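Local coordinates for thylakoid lumenal 15 kDa protein 1, chloroplastic (Arabidopsis thaliana, PDB 3N90) that is of unknown function but resides in the chloroplast thylakoid lumen and folds its pentapeptide repeats into a right-handed quadrilateral beta helix, at residues Ile29-Lys34 and Lys47-Ser52; Asn42-Leu48 and Asp62-Leu68; Asn87-Met93 and Asp108-Leu114. The protein carries 2 engineered substitutions. The contacts are given in a common frame with arbitrary orientation. Numbering follows the deposited sequence.

Interaction 1. Residues Ile29-Lys34 and Lys47-Ser52; sequences IRQDFK and KLLGAS
Residues 29-34 and 47-52 run side by side in parallel, without regular strand structure. Leu48 to Ala51 form a type II beta turn, closed by Ala51 N to Leu48 O at 3.0 Å. Gly50 has phi/psi of 72/8°. Ile29 (-61/124°) and Arg30 (58/23°) take nearly the same path as Leu49 and Gly50. Three backbone hydrogen bonds join the segments: Arg30 N to Leu49 O at 2.8 Å, Ser52 N to Gln31 O at 2.9 Å and Phe33 N to Ser52 O at 2.8 Å. Asp32 and Ser52 form a single beta bridge, with CA atoms 5.0 Å apart. This is the stacking of successive coils in a pentapeptide-repeat quadrilateral beta helix, in which matching residues lie about 20 apart. Phe33 (chi1 m) and Leu48 (m, t) sit at central repeat positions, and Phe33 CE2 meets Leu48 CD2 at 4.0 Å. The Phe33 ring also packs with Phe23, Phe43 and Phe53. Outside, Ile29 CG2 touches Leu49 CD2 at 4.3 Å, and Leu49 CD2 covers one face of the Arg30 guanidinium. Asp32 (chi1 t) makes an Asx turn, with OD1 accepting from Lys34 N at 2.9 Å. Helix 10-13 borders residues 29-34: Gln10 bonds to the backbone of Arg30 and Asp32. Gln31 NE2 bonds to Thr13 OG1, and to Tyr8 O just before the helix.

Interaction 2. Residues Asn42-Leu48 and Asp62-Leu68; sequences NFKGAKL and DLSEADL
Phe43, Leu48, Leu63 and Leu68, all chi1 m, fill the interior where two coils of the pentapeptide-repeat beta helix stack. Leu63 CD2 approaches Phe43 CB at 3.3 Å and Leu48 CD1 at 3.7 Å. Leu48 CD1 also meets Leu68 CD2 at 3.7 Å. Ala66 CB lies 3.9 Å from Phe43 O. The segments run parallel and in register, with Asn42 beside Asp62 and Leu48 beside Leu68. Each makes a type II turn, Phe43-Ala46 and Leu63-Ala66, with positive phi at Gly45 (62°) and Glu65 (58°). Four backbone hydrogen bonds join the coils: Phe43 N to Asp62 O at 2.8 Å, Gly45 N to Ser64 O at 2.9 Å, Asp67 N to Ala46 O at 3.0 Å and Leu48 N to Asp67 O at 2.7 Å. Single beta bridges pair Asn42 with Asp62 and Lys47 with Asp67. Asn42 and Asp62, both chi1 t, make Asx turns: OD1 of Asn42 accepts from Lys44 N at 3.0 Å, and OD1 of Asp62 from Ser64 N at 2.9 Å. Asp67 pairs with Arg69 in a salt bridge. At the outer edge, one water joins Lys47 NZ (3.0 Å) to Asp67 OD2 (2.8 Å), and another joins Lys47 NZ (2.7 Å) to Glu65 O (2.8 Å).

Interaction 3. Residues Asn87-Met93 and Asp108-Leu114; sequences NLEGATM and DFTDVPL. Engineered in segment 87-93: Met93 (natural residue Val).
Gly90 N donates to Thr110 O at 2.7 Å, the better of two direct hydrogen bonds between these parallel coils of the pentapeptide-repeat beta helix. The other, Leu88 N to Asp108 O at 2.8 Å, is weak in angle. Each segment opens with an Asx turn. Asn87 OD1 accepts from Glu89 N at 2.9 Å. Asp108 OD1 accepts from Thr110 N at 3.0 Å and Thr110 OG1 at 2.9 Å, while Asp108 OD2 bonds to Thr133 and Asn135. Type II turns follow, Leu88-Ala91 and Phe109-Val112, with positive phi at Gly90 (71°) and Asp111 (54°). The offset between the coils is 21 residues. Asn87 and Asp108 are bridged with CA atoms 4.8 Å apart, but Met93 and Leu114 have drawn 7.3 Å apart. Pro113 has no NH to offer Ala91 O, which lies 3.5 Å from Pro113 CD instead. A water fills the gap, accepting from Met93 N at 2.6 Å and donating to Pro113 O at 2.8 Å. Inside, Leu88 CD1 covers one face of the Phe109 ring. Val112 CG2 packs against Leu88 CB at 4.3 Å and Ala91 CB at 4.2 Å. Helix 116-125 covers Leu114 with Arg119 and Leu122. Met93, an engineered residue (p, t, p), reaches the ring edge in a Met-aromatic contact, with its SD 5.3 Å from the Phe109 centroid. Met93 CE lies 3.8 Å from Phe109 CE1 and 3.7 Å from Val112 CG1.

All three interactions are coil-on-coil contacts of one beta helix, the pentapeptide-repeat part of the longer lumenal protein. Interactions 1 and 2 interlock: their segments alternate along the chain, they share Lys47 and Leu48, and their centres are 11 Å apart. They also touch in the interior, where Phe33 CZ lies 3.6 Å from Phe43 CE1. Interaction 3 comes later in the chain; one further interface, between 62-68 and 87-93, separates it from interaction 2. Probable hydrogen bonds link Leu68 N to Asn87 O at 2.8 Å and Asn87 N to Ala66 O at 3.0 Å. Leu68 CD1 packs on Leu88 CG at 3.8 Å. Interactions 1 and 3 do not touch; their nearest atoms are about 7 Å apart.

Interaction 1. Residues Ile29-Lys34 and Lys47-Ser52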
loop_
_atom_site.group_PDB
_atom_site.type_symbol
_atom_site.label_atom_id
_atom_site.label_comp_id
_atom_site.label_asym_id
_atom_site.label_seq_id
_atom_site.Cartn_x
_atom_site.Cartn_y
_atom_site.Cartn_z
ATOM N N ILE A 29 10.031 5.479 -6.430
ATOM C CA ILE A 29 10.709 4.217 -6.212
ATOM C C ILE A 29 11.585 4.325 -4.980
ATOM O O ILE A 29 12.426 5.216 -4.879
ATOM C CB ILE A 29 11.512 3.857 -7.475
ATOM C CG1 ILE A 29 10.538 3.572 -8.639
ATOM C CG2 ILE A 29 12.509 2.740 -7.174
ATOM C CD1 ILE A 29 11.234 3.307 -10.021
ATOM N N ARG A 30 11.383 3.430 -4.012
ATOM C CA ARG A 30 12.189 3.410 -2.801
ATOM C C ARG A 30 12.165 4.728 -1.991
ATOM O O ARG A 30 13.039 4.970 -1.192
ATOM C CB ARG A 30 13.632 2.955 -3.105
ATOM C CG ARG A 30 13.639 1.470 -3.562
ATOM C CD ARG A 30 15.017 1.107 -4.083
ATOM N NE ARG A 30 15.117 -0.317 -4.427
ATOM C CZ ARG A 30 15.886 -0.807 -5.389
ATOM N NH1 ARG A 30 16.586 0.014 -6.168
ATOM N NH2 ARG A 30 15.931 -2.127 -5.590
ATOM N N GLN A 31 11.100 5.498 -2.193
ATOM C CA GLN A 31 10.828 6.669 -1.354
ATOM C C GLN A 31 10.654 6.235 0.113
ATOM O O GLN A 31 10.005 5.195 0.413
ATOM C CB GLN A 31 9.579 7.376 -1.836
ATOM C CG GLN A 31 9.532 8.846 -1.377
ATOM C CD GLN A 31 10.625 9.702 -1.997
ATOM O OE1 GLN A 31 10.983 9.512 -3.178
ATOM N NE2 GLN A 31 11.161 10.661 -1.213
ATOM N N ASP A 32 11.238 7.029 1.023
ATOM C CA ASP A 32 11.223 6.741 2.456
ATOM C C ASP A 32 10.072 7.549 3.108
ATOM O O ASP A 32 10.194 8.736 3.344
ATOM C CB ASP A 32 12.569 7.121 3.115
ATOM C CG ASP A 32 12.678 6.641 4.566
ATOM O OD1 ASP A 32 11.675 6.121 5.139
ATOM O OD2 ASP A 32 13.781 6.752 5.162
ATOM N N PHE A 33 8.954 6.892 3.360
ATOM C CA PHE A 33 7.865 7.492 4.140
ATOM C C PHE A 33 7.785 6.875 5.543
ATOM O O PHE A 33 6.696 6.874 6.156
ATOM C CB PHE A 33 6.509 7.251 3.458
ATOM C CG PHE A 33 6.346 7.966 2.180
ATOM C CD1 PHE A 33 5.975 9.311 2.154
ATOM C CD2 PHE A 33 6.511 7.294 0.980
ATOM C CE1 PHE A 33 5.784 9.960 0.922
ATOM C CE2 PHE A 33 6.349 7.950 -0.248
ATOM C CZ PHE A 33 5.982 9.262 -0.290
ATOM N N LYS A 34 8.899 6.356 6.067
ATOM C CA LYS A 34 8.880 5.788 7.418
ATOM C C LYS A 34 8.338 6.796 8.438
ATOM O O LYS A 34 8.780 7.947 8.456
ATOM C CB LYS A 34 10.293 5.360 7.841
ATOM C CG LYS A 34 10.356 4.850 9.263
ATOM C CD LYS A 34 11.714 4.132 9.414
ATOM C CE LYS A 34 11.940 3.739 10.844
ATOM N NZ LYS A 34 13.376 3.482 11.204
ATOM N N LYS A 47 4.241 5.072 -8.595
ATOM C CA LYS A 47 5.197 3.991 -8.714
ATOM C C LYS A 47 6.026 3.978 -7.436
ATOM O O LYS A 47 6.858 4.870 -7.168
ATOM C CB LYS A 47 6.063 4.094 -9.986
ATOM C CG LYS A 47 5.306 4.265 -11.288
ATOM C CD LYS A 47 4.225 3.200 -11.521
ATOM C CE LYS A 47 3.581 3.327 -12.919
ATOM N NZ LYS A 47 2.984 2.018 -13.347
ATOM N N LEU A 48 5.746 2.973 -6.606
ATOM C CA LEU A 48 6.301 2.916 -5.258
ATOM C C LEU A 48 7.069 1.602 -5.007
ATOM O O LEU A 48 7.107 1.082 -3.875
ATOM C CB LEU A 48 5.164 3.049 -4.234
ATOM C CG LEU A 48 4.587 4.472 -4.060
ATOM C CD1 LEU A 48 3.129 4.475 -3.671
ATOM C CD2 LEU A 48 5.451 5.168 -3.013
ATOM N N LEU A 49 7.677 1.061 -6.059
ATOM C CA LEU A 49 8.466 -0.126 -5.875
ATOM C C LEU A 49 9.475 0.067 -4.738
ATOM O O LEU A 49 10.256 1.022 -4.753
ATOM C CB LEU A 49 9.182 -0.513 -7.174
ATOM C CG LEU A 49 10.094 -1.751 -7.082
ATOM C CD1 LEU A 49 9.983 -2.555 -8.382
ATOM C CD2 LEU A 49 11.562 -1.430 -6.709
ATOM N N GLY A 50 9.465 -0.823 -3.754
ATOM C CA GLY A 50 10.527 -0.793 -2.692
ATOM C C GLY A 50 10.419 0.383 -1.706
ATOM O O GLY A 50 11.284 0.555 -0.836
ATOM N N ALA A 51 9.316 1.128 -1.801
ATOM C CA ALA A 51 9.088 2.295 -0.904
ATOM C C ALA A 51 8.904 1.803 0.528
ATOM O O ALA A 51 8.460 0.668 0.724
ATOM C CB ALA A 51 7.838 3.086 -1.366
ATOM N N SER A 52 9.229 2.628 1.531
ATOM C CA SER A 52 9.004 2.242 2.922
ATOM C C SER A 52 7.820 3.040 3.470
ATOM O O SER A 52 7.859 4.271 3.449
ATOM C CB SER A 52 10.205 2.513 3.814
ATOM O OG SER A 52 9.922 2.204 5.180
#

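Interaction 2. Residues Asn42-Leu48 and Asp62-Leu68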
loop_
_atom_site.group_PDB
_atom_site.type_symbol
_atom_site.label_atom_id
_atom_site.label_comp_id
_atom_site.label_asym_id
_atom_site.label_seq_id
_atom_site.Cartn_x
_atom_site.Cartn_y
_atom_site.Cartn_z
ATOM N N ASN A 42 -2.951 11.056 -1.556
ATOM C CA ASN A 42 -3.269 10.503 -2.863
ATOM C C ASN A 42 -2.039 9.901 -3.535
ATOM O O ASN A 42 -1.131 10.623 -3.967
ATOM C CB ASN A 42 -3.838 11.613 -3.756
ATOM C CG ASN A 42 -4.460 11.080 -5.048
ATOM O OD1 ASN A 42 -4.408 9.891 -5.342
ATOM N ND2 ASN A 42 -5.042 11.996 -5.828
ATOM N N PHE A 43 -1.978 8.567 -3.573
ATOM C CA PHE A 43 -0.924 7.856 -4.321
ATOM C C PHE A 43 -1.487 7.107 -5.526
ATOM O O PHE A 43 -0.899 6.135 -5.959
ATOM C CB PHE A 43 -0.183 6.824 -3.443
ATOM C CG PHE A 43 0.656 7.438 -2.319
ATOM C CD1 PHE A 43 1.941 7.916 -2.578
ATOM C CD2 PHE A 43 0.148 7.545 -1.031
ATOM C CE1 PHE A 43 2.744 8.460 -1.580
ATOM C CE2 PHE A 43 0.944 8.122 0.004
ATOM C CZ PHE A 43 2.246 8.581 -0.294
ATOM N N LYS A 44 -2.632 7.534 -6.048
ATOM C CA LYS A 44 -3.261 6.750 -7.126
ATOM C C LYS A 44 -2.311 6.604 -8.306
ATOM O O LYS A 44 -1.767 7.600 -8.778
ATOM C CB LYS A 44 -4.580 7.395 -7.571
ATOM C CG LYS A 44 -5.260 6.644 -8.726
ATOM C CD LYS A 44 -6.699 7.116 -8.893
ATOM C CE LYS A 44 -7.441 6.183 -9.838
ATOM N NZ LYS A 44 -8.879 6.516 -9.899
ATOM N N GLY A 45 -2.063 5.369 -8.737
ATOM C CA GLY A 45 -1.140 5.085 -9.854
ATOM C C GLY A 45 0.303 5.480 -9.655
ATOM O O GLY A 45 1.076 5.556 -10.629
ATOM N N ALA A 46 0.694 5.762 -8.403
ATOM C CA ALA A 46 2.078 6.072 -8.121
ATOM C C ALA A 46 2.972 4.833 -8.306
ATOM O O ALA A 46 2.510 3.686 -8.206
ATOM C CB ALA A 46 2.243 6.633 -6.729
ATOM N N LYS A 47 4.241 5.072 -8.595
ATOM C CA LYS A 47 5.197 3.991 -8.714
ATOM C C LYS A 47 6.026 3.978 -7.436
ATOM O O LYS A 47 6.858 4.870 -7.168
ATOM C CB LYS A 47 6.063 4.094 -9.986
ATOM C CG LYS A 47 5.306 4.265 -11.288
ATOM C CD LYS A 47 4.225 3.200 -11.521
ATOM C CE LYS A 47 3.581 3.327 -12.919
ATOM N NZ LYS A 47 2.984 2.018 -13.347
ATOM N N LEU A 48 5.746 2.973 -6.606
ATOM C CA LEU A 48 6.301 2.916 -5.258
ATOM C C LEU A 48 7.069 1.602 -5.007
ATOM O O LEU A 48 7.107 1.082 -3.875
ATOM C CB LEU A 48 5.164 3.049 -4.234
ATOM C CG LEU A 48 4.587 4.472 -4.060
ATOM C CD1 LEU A 48 3.129 4.475 -3.671
ATOM C CD2 LEU A 48 5.451 5.168 -3.013
ATOM N N ASP A 62 -5.462 6.939 -0.842
ATOM C CA ASP A 62 -5.724 6.264 -2.124
ATOM C C ASP A 62 -4.448 5.641 -2.702
ATOM O O ASP A 62 -3.566 6.341 -3.202
ATOM C CB ASP A 62 -6.358 7.242 -3.112
ATOM C CG ASP A 62 -6.972 6.536 -4.332
ATOM O OD1 ASP A 62 -6.780 5.305 -4.476
ATOM O OD2 ASP A 62 -7.614 7.239 -5.157
ATOM N N LEU A 63 -4.315 4.327 -2.576
ATOM C CA LEU A 63 -3.217 3.628 -3.239
ATOM C C LEU A 63 -3.703 2.801 -4.478
ATOM O O LEU A 63 -3.027 1.862 -4.938
ATOM C CB LEU A 63 -2.473 2.772 -2.226
ATOM C CG LEU A 63 -1.417 3.460 -1.335
ATOM C CD1 LEU A 63 -1.051 2.405 -0.320
ATOM C CD2 LEU A 63 -0.156 3.791 -2.101
ATOM N N SER A 64 -4.887 3.133 -4.973
ATOM C CA SER A 64 -5.468 2.377 -6.101
ATOM C C SER A 64 -4.535 2.428 -7.311
ATOM O O SER A 64 -3.893 3.452 -7.552
ATOM C CB SER A 64 -6.896 2.832 -6.434
ATOM O OG SER A 64 -6.943 4.154 -6.910
ATOM N N GLU A 65 -4.389 1.291 -7.985
ATOM C CA GLU A 65 -3.529 1.139 -9.170
ATOM C C GLU A 65 -2.041 1.476 -8.951
ATOM O O GLU A 65 -1.266 1.649 -9.908
ATOM C CB GLU A 65 -4.144 1.907 -10.370
ATOM C CG GLU A 65 -5.250 1.106 -11.149
ATOM C CD GLU A 65 -4.714 0.101 -12.215
ATOM O OE1 GLU A 65 -3.887 -0.800 -11.905
ATOM O OE2 GLU A 65 -5.157 0.183 -13.387
ATOM N N ALA A 66 -1.635 1.567 -7.687
ATOM C CA ALA A 66 -0.238 1.793 -7.367
ATOM C C ALA A 66 0.629 0.557 -7.599
ATOM O O ALA A 66 0.179 -0.578 -7.403
ATOM C CB ALA A 66 -0.101 2.269 -5.924
ATOM N N ASP A 67 1.879 0.787 -8.000
ATOM C CA ASP A 67 2.913 -0.238 -8.022
ATOM C C ASP A 67 3.585 -0.250 -6.660
ATOM O O ASP A 67 4.345 0.649 -6.333
ATOM C CB ASP A 67 3.910 0.063 -9.148
ATOM C CG ASP A 67 5.040 -0.952 -9.244
ATOM O OD1 ASP A 67 5.089 -1.924 -8.441
ATOM O OD2 ASP A 67 5.916 -0.756 -10.133
ATOM N N LEU A 68 3.240 -1.243 -5.824
ATOM C CA LEU A 68 3.770 -1.374 -4.458
ATOM C C LEU A 68 4.678 -2.604 -4.318
ATOM O O LEU A 68 4.889 -3.103 -3.226
ATOM C CB LEU A 68 2.605 -1.464 -3.452
ATOM C CG LEU A 68 1.622 -0.278 -3.480
ATOM C CD1 LEU A 68 0.328 -0.632 -2.696
ATOM C CD2 LEU A 68 2.320 0.973 -2.947
HETATM O O HOH W 1 -7.430 9.659 -5.680
HETATM O O HOH W 2 5.295 0.245 -12.642
HETATM O O HOH W 3 0.913 1.609 -11.709
#

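Interaction 3. Residues Asn87-Met93 and Asp108-Leu114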
loop_
_atom_site.group_PDB
_atom_site.type_symbol
_atom_site.label_atom_id
_atom_site.label_comp_id
_atom_site.label_asym_id
_atom_site.label_seq_id
_atom_site.Cartn_x
_atom_site.Cartn_y
_atom_site.Cartn_z
ATOM N N ASN A 87 -0.663 -3.374 -6.929
ATOM C CA ASN A 87 0.232 -4.523 -6.996
ATOM C C ASN A 87 1.165 -4.572 -5.776
ATOM O O ASN A 87 2.101 -3.769 -5.642
ATOM C CB ASN A 87 0.996 -4.604 -8.342
ATOM C CG ASN A 87 1.836 -5.868 -8.462
ATOM O OD1 ASN A 87 1.833 -6.722 -7.571
ATOM N ND2 ASN A 87 2.559 -6.005 -9.572
ATOM N N LEU A 88 0.877 -5.478 -4.829
ATOM C CA LEU A 88 1.765 -5.628 -3.670
ATOM C C LEU A 88 2.735 -6.795 -3.764
ATOM O O LEU A 88 3.239 -7.259 -2.757
ATOM C CB LEU A 88 0.957 -5.679 -2.328
ATOM C CG LEU A 88 0.121 -4.419 -2.057
ATOM C CD1 LEU A 88 -1.282 -4.568 -2.633
ATOM C CD2 LEU A 88 0.011 -4.162 -0.581
ATOM N N GLU A 89 2.997 -7.279 -4.984
ATOM C CA GLU A 89 3.861 -8.446 -5.103
ATOM C C GLU A 89 5.145 -8.294 -4.285
ATOM O O GLU A 89 5.931 -7.336 -4.468
ATOM C CB GLU A 89 4.118 -8.728 -6.587
ATOM C CG GLU A 89 5.173 -9.739 -6.934
ATOM C CD GLU A 89 5.777 -9.380 -8.317
ATOM O OE1 GLU A 89 5.007 -8.995 -9.252
ATOM O OE2 GLU A 89 7.013 -9.455 -8.450
ATOM N N GLY A 90 5.363 -9.215 -3.341
ATOM C CA GLY A 90 6.582 -9.233 -2.545
ATOM C C GLY A 90 6.763 -8.133 -1.504
ATOM O O GLY A 90 7.861 -7.929 -0.959
ATOM N N ALA A 91 5.690 -7.405 -1.258
ATOM C CA ALA A 91 5.689 -6.438 -0.150
ATOM C C ALA A 91 5.764 -7.143 1.208
ATOM O O ALA A 91 5.599 -8.384 1.296
ATOM C CB ALA A 91 4.434 -5.527 -0.228
ATOM N N THR A 92 6.039 -6.369 2.256
ATOM C CA THR A 92 6.001 -6.898 3.633
ATOM C C THR A 92 5.011 -6.135 4.483
ATOM O O THR A 92 4.782 -4.961 4.222
ATOM C CB THR A 92 7.389 -6.888 4.291
ATOM O OG1 THR A 92 8.049 -5.656 4.014
ATOM C CG2 THR A 92 8.234 -8.004 3.708
ATOM N N MET A 93 4.408 -6.817 5.466
ATOM C CA MET A 93 3.450 -6.191 6.365
ATOM C C MET A 93 3.504 -6.892 7.718
ATOM O O MET A 93 2.523 -7.467 8.165
ATOM C CB MET A 93 2.013 -6.060 5.752
ATOM C CG MET A 93 1.446 -7.331 5.070
ATOM S SD MET A 93 -0.038 -6.974 4.030
ATOM C CE MET A 93 0.705 -6.126 2.637
ATOM N N ASP A 108 -2.970 -7.297 -5.544
ATOM C CA ASP A 108 -2.146 -8.484 -5.698
ATOM C C ASP A 108 -1.170 -8.694 -4.533
ATOM O O ASP A 108 -0.187 -7.974 -4.380
ATOM C CB ASP A 108 -1.446 -8.455 -7.082
ATOM C CG ASP A 108 -0.803 -9.769 -7.453
ATOM O OD1 ASP A 108 -0.293 -10.474 -6.559
ATOM O OD2 ASP A 108 -0.765 -10.071 -8.674
ATOM N N PHE A 109 -1.436 -9.725 -3.711
ATOM C CA PHE A 109 -0.645 -10.015 -2.533
ATOM C C PHE A 109 0.364 -11.189 -2.694
ATOM O O PHE A 109 0.738 -11.802 -1.710
ATOM C CB PHE A 109 -1.580 -10.285 -1.325
ATOM C CG PHE A 109 -2.326 -9.068 -0.817
ATOM C CD1 PHE A 109 -1.760 -8.289 0.190
ATOM C CD2 PHE A 109 -3.598 -8.749 -1.287
ATOM C CE1 PHE A 109 -2.446 -7.162 0.713
ATOM C CE2 PHE A 109 -4.302 -7.636 -0.793
ATOM C CZ PHE A 109 -3.721 -6.831 0.220
ATOM N N THR A 110 0.809 -11.482 -3.921
ATOM C CA THR A 110 1.875 -12.503 -4.128
ATOM C C THR A 110 3.103 -12.389 -3.279
ATOM O O THR A 110 3.747 -11.323 -3.203
ATOM C CB THR A 110 2.385 -12.505 -5.582
ATOM O OG1 THR A 110 1.340 -12.926 -6.431
ATOM C CG2 THR A 110 3.609 -13.436 -5.739
ATOM N N ASP A 111 3.484 -13.516 -2.676
ATOM C CA ASP A 111 4.667 -13.607 -1.830
ATOM C C ASP A 111 4.665 -12.569 -0.720
ATOM O O ASP A 111 5.717 -12.245 -0.173
ATOM C CB ASP A 111 5.962 -13.440 -2.629
ATOM C CG ASP A 111 6.368 -14.668 -3.362
ATOM O OD1 ASP A 111 5.803 -15.763 -3.118
ATOM O OD2 ASP A 111 7.284 -14.516 -4.195
ATOM N N VAL A 112 3.488 -12.055 -0.368
ATOM C CA VAL A 112 3.424 -11.232 0.817
ATOM C C VAL A 112 3.257 -12.229 1.945
ATOM O O VAL A 112 2.227 -12.945 1.984
ATOM C CB VAL A 112 2.232 -10.235 0.772
ATOM C CG1 VAL A 112 2.055 -9.526 2.140
ATOM C CG2 VAL A 112 2.445 -9.235 -0.365
ATOM N N PRO A 113 4.265 -12.308 2.832
ATOM C CA PRO A 113 4.144 -13.207 3.978
ATOM C C PRO A 113 3.013 -12.682 4.877
ATOM O O PRO A 113 2.907 -11.482 5.103
ATOM C CB PRO A 113 5.508 -13.074 4.678
ATOM C CG PRO A 113 6.419 -12.455 3.642
ATOM C CD PRO A 113 5.535 -11.563 2.858
ATOM N N LEU A 114 2.142 -13.567 5.332
ATOM C CA LEU A 114 1.074 -13.135 6.220
ATOM C C LEU A 114 0.969 -14.114 7.379
ATOM O O LEU A 114 1.170 -15.312 7.196
ATOM C CB LEU A 114 -0.275 -13.074 5.491
ATOM C CG LEU A 114 -0.502 -12.000 4.416
ATOM C CD1 LEU A 114 -1.864 -12.233 3.704
ATOM C CD2 LEU A 114 -0.420 -10.619 5.015
HETATM O O HOH W 4 4.629 -9.411 5.792
#